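Local structure of CalsepRRP (Calystegia sepium, 1JY5) at residues S92-A95 / A99-W102; K77-Y82 / S121-L126; S156-Q159 / T165-V168; A61-N66 / G114-Y119. The protein belongs to the RNase T2 family and resembles enzymes that cleave RNA, although its own ribonuclease activity is uncertain. All coordinates share one frame; numbering follows the deposited sequence.

Three of the four contacts form one connected patch. Contacts 2 and 4 interlace along the chain and share helix 116-129. Contact 1 is nested inside the loops that both close, and it brings in helix 97-106. Trp-102 of contact 1 meets Ala-61, Tyr-63 and Gln-116 of contact 4, while Trp-79 of contact 2 touches Glu-101 and Tyr-119. Centres within the patch lie about 12 to 15 Å apart. Contact 3 follows later in the chain, its centre about 20 Å from contact 2 and about 30 Å from contact 1. Contacts 1, 2 and 4 tie a hairpin and two loops to two neighbouring helices, while contact 3 fastens helix 151-162 to the five-stranded antiparallel sheet.

Contact 1. Residues S92-A95 / A99-W102; sequences SFDA and AYEW
OD2 of Asp-94 packs against CA, CB and CD1 of Tyr-100, lying 3.4 Å from Tyr-100 CD1 and 3.6 Å from both CA and CB of that residue. It comes up at the edge of the phenol, near the ring plane, and the carboxylate stands almost upright to the ring, with the two planes 89° apart. The C-H edge probably gives a weak electrostatic attraction. CB of Asp-94 already points from strand 92-94 toward helix 97-106, and the first torsion, with CG anti to the carbonyl carbon (chi1 -64°), sets where the carboxylate lies against Tyr-100. Its other oxygen, OD1, lies 3.7 Å from Ala-99 O, where two acceptors face each other and offer no attraction, so any complementarity is confined to OD2. Tyr-100 offers only the root of its ring here, for its hydroxyl runs on to a hydrogen bond with Lys-104 NZ. An alanine in place of Asp-94 would remove both oxygens, which is likely to open a gap beside Tyr-100 CA and CD1 and leave the ring edge without its negative neighbour. Behind the acid, Asp-94 pairs through its backbone with Ser-87, across the small two-stranded sheet of 87-89 and 92-94, and Tyr-100 also touches Ser-87 and Ala-89. The contact thus lays this hairpin along the opening turns of the helix that follows it. Its chemistry is that of close packing, helped at most by a weak pull between the carboxylate and the C-H edge of Tyr-100.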
loop_
_atom_site.group_PDB
_atom_site.type_symbol
_atom_site.label_atom_id
_atom_site.label_comp_id
_atom_site.label_asym_id
_atom_site.label_seq_id
_atom_site.Cartn_x
_atom_site.Cartn_y
_atom_site.Cartn_z
ATOM N N SER A 92 19.962 -5.817 5.952
ATOM C CA SER A 92 19.647 -6.503 7.197
ATOM C C SER A 92 18.188 -6.920 7.302
ATOM O O SER A 92 17.327 -6.391 6.590
ATOM C CB SER A 92 20.005 -5.609 8.386
ATOM O OG SER A 92 19.264 -4.408 8.346
ATOM N N PHE A 93 17.916 -7.883 8.178
ATOM C CA PHE A 93 16.546 -8.323 8.387
ATOM C C PHE A 93 15.845 -7.233 9.177
ATOM O O PHE A 93 16.482 -6.484 9.921
ATOM C CB PHE A 93 16.490 -9.643 9.168
ATOM C CG PHE A 93 16.928 -10.833 8.373
ATOM C CD1 PHE A 93 18.173 -11.410 8.591
ATOM C CD2 PHE A 93 16.112 -11.353 7.373
ATOM C CE1 PHE A 93 18.603 -12.487 7.823
ATOM C CE2 PHE A 93 16.532 -12.430 6.598
ATOM C CZ PHE A 93 17.781 -12.999 6.823
ATOM N N ASP A 94 14.534 -7.138 9.002
ATOM C CA ASP A 94 13.746 -6.129 9.695
ATOM C C ASP A 94 12.835 -6.747 10.738
ATOM O O ASP A 94 12.290 -7.832 10.539
ATOM C CB ASP A 94 12.906 -5.347 8.691
ATOM C CG ASP A 94 13.757 -4.565 7.724
ATOM O OD1 ASP A 94 14.376 -3.573 8.155
ATOM O OD2 ASP A 94 13.821 -4.951 6.543
ATOM N N ALA A 95 12.659 -6.038 11.845
ATOM C CA ALA A 95 11.810 -6.520 12.927
ATOM C C ALA A 95 10.332 -6.415 12.567
ATOM O O ALA A 95 9.487 -7.056 13.191
ATOM C CB ALA A 95 12.094 -5.722 14.191
ATOM N N ALA A 99 9.654 -1.131 9.858
ATOM C CA ALA A 99 11.093 -0.902 9.806
ATOM C C ALA A 99 11.584 -1.124 8.375
ATOM O O ALA A 99 12.473 -0.417 7.887
ATOM C CB ALA A 99 11.818 -1.843 10.767
ATOM N N TYR A 100 10.982 -2.100 7.703
ATOM C CA TYR A 100 11.330 -2.431 6.318
ATOM C C TYR A 100 11.017 -1.274 5.352
ATOM O O TYR A 100 11.876 -0.851 4.573
ATOM C CB TYR A 100 10.566 -3.692 5.883
ATOM C CG TYR A 100 10.687 -4.043 4.414
ATOM C CD1 TYR A 100 11.682 -4.901 3.956
ATOM C CD2 TYR A 100 9.789 -3.530 3.487
ATOM C CE1 TYR A 100 11.774 -5.242 2.607
ATOM C CE2 TYR A 100 9.872 -3.858 2.141
ATOM C CZ TYR A 100 10.860 -4.713 1.703
ATOM O OH TYR A 100 10.920 -5.043 0.359
ATOM N N GLU A 101 9.784 -0.771 5.406
ATOM C CA GLU A 101 9.362 0.321 4.535
ATOM C C GLU A 101 10.085 1.626 4.857
ATOM O O GLU A 101 10.371 2.419 3.962
ATOM C CB GLU A 101 7.845 0.522 4.634
ATOM C CG GLU A 101 7.031 -0.652 4.089
ATOM C CD GLU A 101 7.208 -0.846 2.590
ATOM O OE1 GLU A 101 7.059 -1.992 2.108
ATOM O OE2 GLU A 101 7.481 0.147 1.880
ATOM N N TRP A 102 10.374 1.859 6.132
ATOM C CA TRP A 102 11.076 3.079 6.499
ATOM C C TRP A 102 12.487 3.065 5.919
ATOM O O TRP A 102 12.901 4.001 5.245
ATOM C CB TRP A 102 11.192 3.231 8.012
ATOM C CG TRP A 102 12.176 4.295 8.340
ATOM C CD1 TRP A 102 13.420 4.128 8.876
ATOM C CD2 TRP A 102 12.045 5.691 8.051
ATOM N NE1 TRP A 102 14.074 5.338 8.934
ATOM C CE2 TRP A 102 13.250 6.313 8.433
ATOM C CE3 TRP A 102 11.022 6.477 7.499
ATOM C CZ2 TRP A 102 13.465 7.688 8.286
ATOM C CZ3 TRP A 102 11.235 7.848 7.350
ATOM C CH2 TRP A 102 12.453 8.436 7.745
#

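Contact 2. Residues K77-Y82 / S121-L126; sequences KYWPSY and STTLML. Unlike the reference sequence in segment 121-126: Thr-123 (reference Ala).
The indole of Trp-79 is met at its edge, in the ring plane, by Leu-124 CD1, which lies 3.8 Å from Trp-79 CE3, while Thr-123 reaches the neighbouring corner obliquely. Phe-120, one turn earlier on the same helix as these two, brings its own ring against the indole with the planes at about 55°. The arrangement belongs to the alpha-beta core of the RNase T2 family: helix 72-78 ends, Trp-79 is the first residue to abandon helical backbone angles, and its side chain swings toward helix 116-129. The chi1 of -161° sets CG of Trp-79 anti to the backbone N, and both partner side chains cross the indole at about a right angle. Leu-124 bends to meet it, since its CB starts off to one side but the end of the branch comes nearer. All three side chains are buried, and strand 40-48 completes the setting, with Ile-42 touching each of them and Leu-45 touching Thr-123. Trp-79 also touches Leu-98 and Glu-101 of helix 97-106, so one aromatic plate joins two helices and a strand. Thr-123, where the reference sequence has alanine, satisfies its hydroxyl within its own helix by a hydrogen bond to the carbonyl oxygen of Tyr-119. Its first torsion (chi1 -58°) keeps OG1 beside the backbone N for that bond and holds the methyl anti to the same N, against the indole: Thr-123 CG2 comes to 3.5 Å from Trp-79 CZ3, with Thr-123 CB 3.7 Å from the same carbon.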
loop_
_atom_site.group_PDB
_atom_site.type_symbol
_atom_site.label_atom_id
_atom_site.label_comp_id
_atom_site.label_asym_id
_atom_site.label_seq_id
_atom_site.Cartn_x
_atom_site.Cartn_y
_atom_site.Cartn_z
ATOM N N LYS A 77 -3.269 -1.743 12.789
ATOM C CA LYS A 77 -4.514 -2.102 12.138
ATOM C C LYS A 77 -4.571 -1.817 10.645
ATOM O O LYS A 77 -5.125 -2.608 9.880
ATOM C CB LYS A 77 -5.678 -1.396 12.840
ATOM C CG LYS A 77 -7.051 -1.747 12.294
ATOM C CD LYS A 77 -8.140 -1.091 13.132
ATOM C CE LYS A 77 -9.514 -1.302 12.525
ATOM N NZ LYS A 77 -9.868 -2.747 12.441
ATOM N N TYR A 78 -3.991 -0.701 10.221
ATOM C CA TYR A 78 -4.053 -0.329 8.811
ATOM C C TYR A 78 -2.783 -0.538 8.001
ATOM O O TYR A 78 -2.791 -0.396 6.778
ATOM C CB TYR A 78 -4.527 1.118 8.713
ATOM C CG TYR A 78 -5.849 1.313 9.421
ATOM C CD1 TYR A 78 -5.918 1.965 10.649
ATOM C CD2 TYR A 78 -7.026 0.808 8.877
ATOM C CE1 TYR A 78 -7.132 2.110 11.320
ATOM C CE2 TYR A 78 -8.243 0.945 9.535
ATOM C CZ TYR A 78 -8.289 1.598 10.755
ATOM O OH TYR A 78 -9.498 1.743 11.397
ATOM N N TRP A 79 -1.696 -0.874 8.687
ATOM C CA TRP A 79 -0.423 -1.142 8.023
ATOM C C TRP A 79 0.153 -2.448 8.589
ATOM O O TRP A 79 1.321 -2.512 8.958
ATOM C CB TRP A 79 0.563 0.002 8.274
ATOM C CG TRP A 79 1.699 0.051 7.286
ATOM C CD1 TRP A 79 2.332 -1.009 6.710
ATOM C CD2 TRP A 79 2.338 1.225 6.775
ATOM N NE1 TRP A 79 3.324 -0.571 5.866
ATOM C CE2 TRP A 79 3.351 0.798 5.887
ATOM C CE3 TRP A 79 2.152 2.597 6.978
ATOM C CZ2 TRP A 79 4.181 1.696 5.204
ATOM C CZ3 TRP A 79 2.975 3.490 6.301
ATOM C CH2 TRP A 79 3.978 3.033 5.422
ATOM N N PRO A 80 -0.666 -3.509 8.666
ATOM C CA PRO A 80 -0.168 -4.782 9.204
ATOM C C PRO A 80 0.684 -5.587 8.225
ATOM O O PRO A 80 0.752 -5.282 7.037
ATOM C CB PRO A 80 -1.447 -5.553 9.542
ATOM C CG PRO A 80 -2.540 -4.521 9.508
ATOM C CD PRO A 80 -2.115 -3.588 8.421
ATOM N N SER A 81 1.312 -6.631 8.752
ATOM C CA SER A 81 2.120 -7.544 7.962
ATOM C C SER A 81 1.259 -8.803 7.801
ATOM O O SER A 81 0.458 -9.118 8.686
ATOM C CB SER A 81 3.409 -7.882 8.713
ATOM O OG SER A 81 4.216 -8.773 7.969
ATOM N N TYR A 82 1.398 -9.511 6.681
ATOM C CA TYR A 82 0.617 -10.731 6.459
ATOM C C TYR A 82 1.503 -11.970 6.334
ATOM O O TYR A 82 1.235 -12.857 5.520
ATOM C CB TYR A 82 -0.251 -10.610 5.196
ATOM C CG TYR A 82 -1.299 -9.525 5.260
ATOM C CD1 TYR A 82 -1.041 -8.252 4.758
ATOM C CD2 TYR A 82 -2.535 -9.757 5.867
ATOM C CE1 TYR A 82 -1.981 -7.233 4.858
ATOM C CE2 TYR A 82 -3.486 -8.741 5.976
ATOM C CZ TYR A 82 -3.198 -7.478 5.468
ATOM O OH TYR A 82 -4.119 -6.460 5.590
ATOM N N SER A 121 2.672 9.030 9.376
ATOM C CA SER A 121 1.416 9.751 9.593
ATOM C C SER A 121 0.846 10.289 8.282
ATOM O O SER A 121 -0.373 10.299 8.073
ATOM C CB SER A 121 1.611 10.906 10.587
ATOM O OG SER A 121 2.567 11.837 10.125
ATOM N N THR A 122 1.723 10.731 7.389
ATOM C CA THR A 122 1.256 11.253 6.114
ATOM C C THR A 122 0.679 10.115 5.274
ATOM O O THR A 122 -0.319 10.298 4.574
ATOM C CB THR A 122 2.395 11.978 5.371
ATOM O OG1 THR A 122 2.794 13.121 6.142
ATOM C CG2 THR A 122 1.931 12.446 3.998
ATOM N N THR A 123 1.286 8.936 5.363
ATOM C CA THR A 123 0.793 7.789 4.617
ATOM C C THR A 123 -0.598 7.425 5.127
ATOM O O THR A 123 -1.505 7.135 4.344
ATOM C CB THR A 123 1.715 6.571 4.773
ATOM O OG1 THR A 123 3.031 6.912 4.325
ATOM C CG2 THR A 123 1.206 5.402 3.932
ATOM N N LEU A 124 -0.766 7.436 6.445
ATOM C CA LEU A 124 -2.063 7.124 7.036
ATOM C C LEU A 124 -3.097 8.168 6.611
ATOM O O LEU A 124 -4.237 7.830 6.296
ATOM C CB LEU A 124 -1.956 7.071 8.568
ATOM C CG LEU A 124 -1.471 5.737 9.159
ATOM C CD1 LEU A 124 -0.348 5.158 8.307
ATOM C CD2 LEU A 124 -0.997 5.958 10.589
ATOM N N MET A 125 -2.693 9.434 6.592
ATOM C CA MET A 125 -3.595 10.510 6.197
ATOM C C MET A 125 -4.165 10.259 4.812
ATOM O O MET A 125 -5.374 10.319 4.618
ATOM C CB MET A 125 -2.865 11.854 6.203
ATOM C CG MET A 125 -3.746 13.054 5.859
ATOM S SD MET A 125 -2.771 14.578 5.750
ATOM C CE MET A 125 -2.006 14.328 4.138
ATOM N N LEU A 126 -3.290 9.989 3.847
ATOM C CA LEU A 126 -3.724 9.727 2.479
ATOM C C LEU A 126 -4.601 8.476 2.444
ATOM O O LEU A 126 -5.627 8.443 1.758
ATOM C CB LEU A 126 -2.504 9.550 1.563
ATOM C CG LEU A 126 -1.600 10.784 1.373
ATOM C CD1 LEU A 126 -0.347 10.404 0.599
ATOM C CD2 LEU A 126 -2.372 11.876 0.634
#

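Contact 3. Residues S156-Q159 / T165-V168; sequences SAIQ and TPVV
Near the close of helix 151-162 the chain turns back toward strand 167-171, bringing Gln-159 CA to 5.0 Å from Thr-165 CA. Two pairs of side chains meet here, one apolar and one polar. Inside, Ile-158 points at the pyrrolidine of Pro-166: its CG2 branch lies 3.8 Å from Pro-166 CG, and its CD1, at the end of the other branch, is 4.0 Å from the same carbon. The ring therefore sits against both arms of the isoleucine. Outward, the chain of Gln-159 bends at its second torsion (chi2 66°), which folds the amide over toward Thr-165. NE2 of Gln-159 and OG1 of Thr-165 are 3.3 Å apart but poorly angled for a direct bond, and a water joins them instead: it accepts a weak bond from Gln-159 NE2 at 2.7 Å and lies 2.6 Å from Thr-165 OG1. Thr-165 N, meanwhile, is bonded to Glu-190 OE1. Beyond the pair, Pro-166 rests on Val-178 and Ile-180 of the neighbouring strand, and Ile-158 on Ile-132 and Leu-136 of helix 132-137. Apolar packing thus links helix to sheet, whereas the weak water-mediated link on the more exposed side is likely to be the more yielding.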
loop_
_atom_site.group_PDB
_atom_site.type_symbol
_atom_site.label_atom_id
_atom_site.label_comp_id
_atom_site.label_asym_id
_atom_site.label_seq_id
_atom_site.Cartn_x
_atom_site.Cartn_y
_atom_site.Cartn_z
ATOM N N SER A 156 -12.370 1.503 -13.699
ATOM C CA SER A 156 -13.280 2.607 -13.980
ATOM C C SER A 156 -13.915 3.158 -12.711
ATOM O O SER A 156 -14.100 4.367 -12.574
ATOM C CB SER A 156 -14.372 2.153 -14.957
ATOM O OG SER A 156 -15.302 3.197 -15.196
ATOM N N ALA A 157 -14.253 2.273 -11.782
ATOM C CA ALA A 157 -14.860 2.704 -10.529
ATOM C C ALA A 157 -13.896 3.614 -9.768
ATOM O O ALA A 157 -14.281 4.681 -9.294
ATOM C CB ALA A 157 -15.226 1.488 -9.674
ATOM N N ILE A 158 -12.640 3.196 -9.652
ATOM C CA ILE A 158 -11.653 4.008 -8.943
ATOM C C ILE A 158 -11.381 5.299 -9.716
ATOM O O ILE A 158 -11.374 6.385 -9.141
ATOM C CB ILE A 158 -10.344 3.226 -8.744
ATOM C CG1 ILE A 158 -10.638 1.971 -7.921
ATOM C CG2 ILE A 158 -9.307 4.094 -8.038
ATOM C CD1 ILE A 158 -9.479 1.024 -7.789
ATOM N N GLN A 159 -11.174 5.165 -11.021
ATOM C CA GLN A 159 -10.914 6.297 -11.896
ATOM C C GLN A 159 -11.966 7.401 -11.803
ATOM O O GLN A 159 -11.629 8.582 -11.699
ATOM C CB GLN A 159 -10.814 5.820 -13.347
ATOM C CG GLN A 159 -11.231 6.869 -14.376
ATOM C CD GLN A 159 -10.304 8.063 -14.401
ATOM O OE1 GLN A 159 -10.641 9.116 -14.941
ATOM N NE2 GLN A 159 -9.123 7.902 -13.820
ATOM N N THR A 165 -6.049 7.339 -12.851
ATOM C CA THR A 165 -6.092 5.910 -13.071
ATOM C C THR A 165 -5.122 5.168 -12.166
ATOM O O THR A 165 -3.939 5.502 -12.091
ATOM C CB THR A 165 -5.798 5.594 -14.557
ATOM O OG1 THR A 165 -6.762 6.276 -15.372
ATOM C CG2 THR A 165 -5.895 4.097 -14.824
ATOM N N PRO A 166 -5.626 4.161 -11.439
ATOM C CA PRO A 166 -4.785 3.376 -10.540
ATOM C C PRO A 166 -4.027 2.301 -11.300
ATOM O O PRO A 166 -4.321 2.020 -12.460
ATOM C CB PRO A 166 -5.796 2.767 -9.579
ATOM C CG PRO A 166 -6.955 2.485 -10.496
ATOM C CD PRO A 166 -7.043 3.776 -11.295
ATOM N N VAL A 167 -3.040 1.716 -10.637
ATOM C CA VAL A 167 -2.274 0.633 -11.221
ATOM C C VAL A 167 -2.699 -0.558 -10.363
ATOM O O VAL A 167 -2.748 -0.452 -9.138
ATOM C CB VAL A 167 -0.750 0.884 -11.104
ATOM C CG1 VAL A 167 0.021 -0.317 -11.635
ATOM C CG2 VAL A 167 -0.369 2.131 -11.910
ATOM N N VAL A 168 -3.049 -1.669 -10.999
ATOM C CA VAL A 168 -3.475 -2.853 -10.261
ATOM C C VAL A 168 -2.597 -4.063 -10.555
ATOM O O VAL A 168 -2.257 -4.330 -11.707
ATOM C CB VAL A 168 -4.939 -3.248 -10.591
ATOM C CG1 VAL A 168 -5.350 -4.438 -9.730
ATOM C CG2 VAL A 168 -5.887 -2.070 -10.343
HETATM O O HOH W 1 -7.287 8.849 -15.480
#

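Contact 4. Residues A61-N66 / G114-Y119; sequences AKYDQN and GNQYEY. Unlike the reference sequence in segment 61-66: Gln-65 (reference Glu).
Gln-116 reaches from the first turn of helix 116-129 with its chain extended beyond CG, and lays its amide along the backbone of residues 62-64. The oxygen does the clearest work: Asp-64 N donates to Gln-116 OE1 over 2.7 Å, nearly straight at 166°, with the donor tilted only 17° from the carbonyl plane. At the amide's other end, Gln-116 NE2 lies 2.9 Å from Lys-62 O. The phenol of Tyr-63 crosses the glutamine chain at about a right angle, its plane 37° from the amide, and brings CD1 to 3.8 Å from Gln-116 OE1. A leucine at Gln-116 would probably leave Asp-64 N without its acceptor and the loop freer to shift. Both sides are braced beforehand. Asp-64 closes an Asx turn, its OD2 receiving Asn-66 N at 2.9 Å and also Asn-66 ND2. On the helix side Asn-115 is the N-cap, with OD1 accepting from Glu-118 N at 2.8 Å, while Glu-118 OE1 accepts from Gly-114 N. The amide thus pins an irregular loop, which runs between strand 40-48 and helix 72-78, to the start of helix 116-129. Helix 97-106 lies alongside: its Trp-102 packs on Gln-116 and donates through NE1 to Ala-61 O, and Tyr-63 settles on Leu-98 and Ala-99.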
loop_
_atom_site.group_PDB
_atom_site.type_symbol
_atom_site.label_atom_id
_atom_site.label_comp_id
_atom_site.label_asym_id
_atom_site.label_seq_id
_atom_site.Cartn_x
_atom_site.Cartn_y
_atom_site.Cartn_z
ATOM N N ALA A 61 17.643 8.887 9.606
ATOM C CA ALA A 61 17.709 8.274 10.921
ATOM C C ALA A 61 17.231 6.831 10.837
ATOM O O ALA A 61 16.370 6.498 10.022
ATOM C CB ALA A 61 16.840 9.063 11.912
ATOM N N LYS A 62 17.792 5.970 11.675
ATOM C CA LYS A 62 17.391 4.570 11.680
ATOM C C LYS A 62 15.968 4.458 12.226
ATOM O O LYS A 62 15.488 5.354 12.925
ATOM C CB LYS A 62 18.356 3.751 12.546
ATOM C CG LYS A 62 18.434 4.225 13.983
ATOM C CD LYS A 62 19.688 3.722 14.693
ATOM C CE LYS A 62 19.743 4.236 16.132
ATOM N NZ LYS A 62 19.576 5.719 16.222
ATOM N N TYR A 63 15.295 3.360 11.901
ATOM C CA TYR A 63 13.933 3.138 12.370
ATOM C C TYR A 63 13.877 3.266 13.886
ATOM O O TYR A 63 14.640 2.609 14.590
ATOM C CB TYR A 63 13.454 1.742 11.987
ATOM C CG TYR A 63 12.058 1.457 12.485
ATOM C CD1 TYR A 63 10.974 2.198 12.010
ATOM C CD2 TYR A 63 11.817 0.460 13.438
ATOM C CE1 TYR A 63 9.685 1.958 12.465
ATOM C CE2 TYR A 63 10.523 0.206 13.906
ATOM C CZ TYR A 63 9.463 0.962 13.409
ATOM O OH TYR A 63 8.177 0.722 13.836
ATOM N N ASP A 64 12.972 4.098 14.390
ATOM C CA ASP A 64 12.839 4.291 15.833
ATOM C C ASP A 64 11.369 4.236 16.238
ATOM O O ASP A 64 10.650 5.233 16.138
ATOM C CB ASP A 64 13.456 5.635 16.239
ATOM C CG ASP A 64 13.286 5.942 17.720
ATOM O OD1 ASP A 64 13.620 7.072 18.124
ATOM O OD2 ASP A 64 12.828 5.061 18.478
ATOM N N GLN A 65 10.925 3.067 16.695
ATOM C CA GLN A 65 9.534 2.888 17.104
ATOM C C GLN A 65 9.043 3.958 18.071
ATOM O O GLN A 65 7.845 4.246 18.123
ATOM C CB GLN A 65 9.327 1.494 17.719
ATOM C CG GLN A 65 10.161 1.192 18.963
ATOM C CD GLN A 65 9.521 1.690 20.256
ATOM O OE1 GLN A 65 8.326 1.993 20.300
ATOM N NE2 GLN A 65 10.317 1.759 21.321
ATOM N N ASN A 66 9.951 4.555 18.837
ATOM C CA ASN A 66 9.543 5.594 19.786
ATOM C C ASN A 66 8.949 6.787 19.056
ATOM O O ASN A 66 7.999 7.408 19.528
ATOM C CB ASN A 66 10.734 6.062 20.615
ATOM C CG ASN A 66 11.172 5.028 21.619
ATOM O OD1 ASN A 66 10.484 4.781 22.611
ATOM N ND2 ASN A 66 12.312 4.402 21.364
ATOM N N GLY A 114 10.157 15.132 6.385
ATOM C CA GLY A 114 11.411 15.227 7.115
ATOM C C GLY A 114 11.833 14.201 8.139
ATOM O O GLY A 114 13.005 14.170 8.525
ATOM N N ASN A 115 10.910 13.365 8.594
ATOM C CA ASN A 115 11.254 12.353 9.586
ATOM C C ASN A 115 10.262 11.200 9.529
ATOM O O ASN A 115 9.280 11.259 8.795
ATOM C CB ASN A 115 11.287 12.973 10.993
ATOM C CG ASN A 115 9.960 13.593 11.393
ATOM O OD1 ASN A 115 8.908 12.971 11.253
ATOM N ND2 ASN A 115 10.007 14.821 11.912
ATOM N N GLN A 116 10.546 10.152 10.291
ATOM C CA GLN A 116 9.718 8.949 10.351
ATOM C C GLN A 116 8.268 9.185 10.679
ATOM O O GLN A 116 7.382 8.586 10.068
ATOM C CB GLN A 116 10.253 8.004 11.404
ATOM C CG GLN A 116 11.624 7.539 11.150
ATOM C CD GLN A 116 12.165 6.788 12.332
ATOM O OE1 GLN A 116 11.552 5.833 12.811
ATOM N NE2 GLN A 116 13.320 7.213 12.813
ATOM N N TYR A 117 8.025 10.022 11.682
ATOM C CA TYR A 117 6.663 10.306 12.088
ATOM C C TYR A 117 5.897 10.932 10.943
ATOM O O TYR A 117 4.756 10.555 10.673
ATOM C CB TYR A 117 6.611 11.255 13.282
ATOM C CG TYR A 117 5.188 11.523 13.708
ATOM C CD1 TYR A 117 4.512 10.627 14.542
ATOM C CD2 TYR A 117 4.475 12.611 13.193
ATOM C CE1 TYR A 117 3.161 10.805 14.847
ATOM C CE2 TYR A 117 3.120 12.794 13.490
ATOM C CZ TYR A 117 2.471 11.881 14.317
ATOM O OH TYR A 117 1.127 12.024 14.603
ATOM N N GLU A 118 6.513 11.902 10.277
ATOM C CA GLU A 118 5.839 12.559 9.164
ATOM C C GLU A 118 5.610 11.554 8.044
ATOM O O GLU A 118 4.564 11.569 7.394
ATOM C CB GLU A 118 6.657 13.760 8.667
ATOM C CG GLU A 118 6.939 14.771 9.781
ATOM C CD GLU A 118 7.510 16.094 9.293
ATOM O OE1 GLU A 118 7.999 16.162 8.151
ATOM O OE2 GLU A 118 7.477 17.068 10.072
ATOM N N TYR A 119 6.576 10.667 7.828
ATOM C CA TYR A 119 6.416 9.667 6.776
ATOM C C TYR A 119 5.204 8.762 7.036
ATOM O O TYR A 119 4.308 8.658 6.193
ATOM C CB TYR A 119 7.677 8.806 6.649
ATOM C CG TYR A 119 7.496 7.621 5.715
ATOM C CD1 TYR A 119 7.428 7.798 4.329
ATOM C CD2 TYR A 119 7.362 6.331 6.223
ATOM C CE1 TYR A 119 7.231 6.711 3.472
ATOM C CE2 TYR A 119 7.162 5.240 5.383
ATOM C CZ TYR A 119 7.098 5.438 4.009
ATOM O OH TYR A 119 6.896 4.364 3.181
#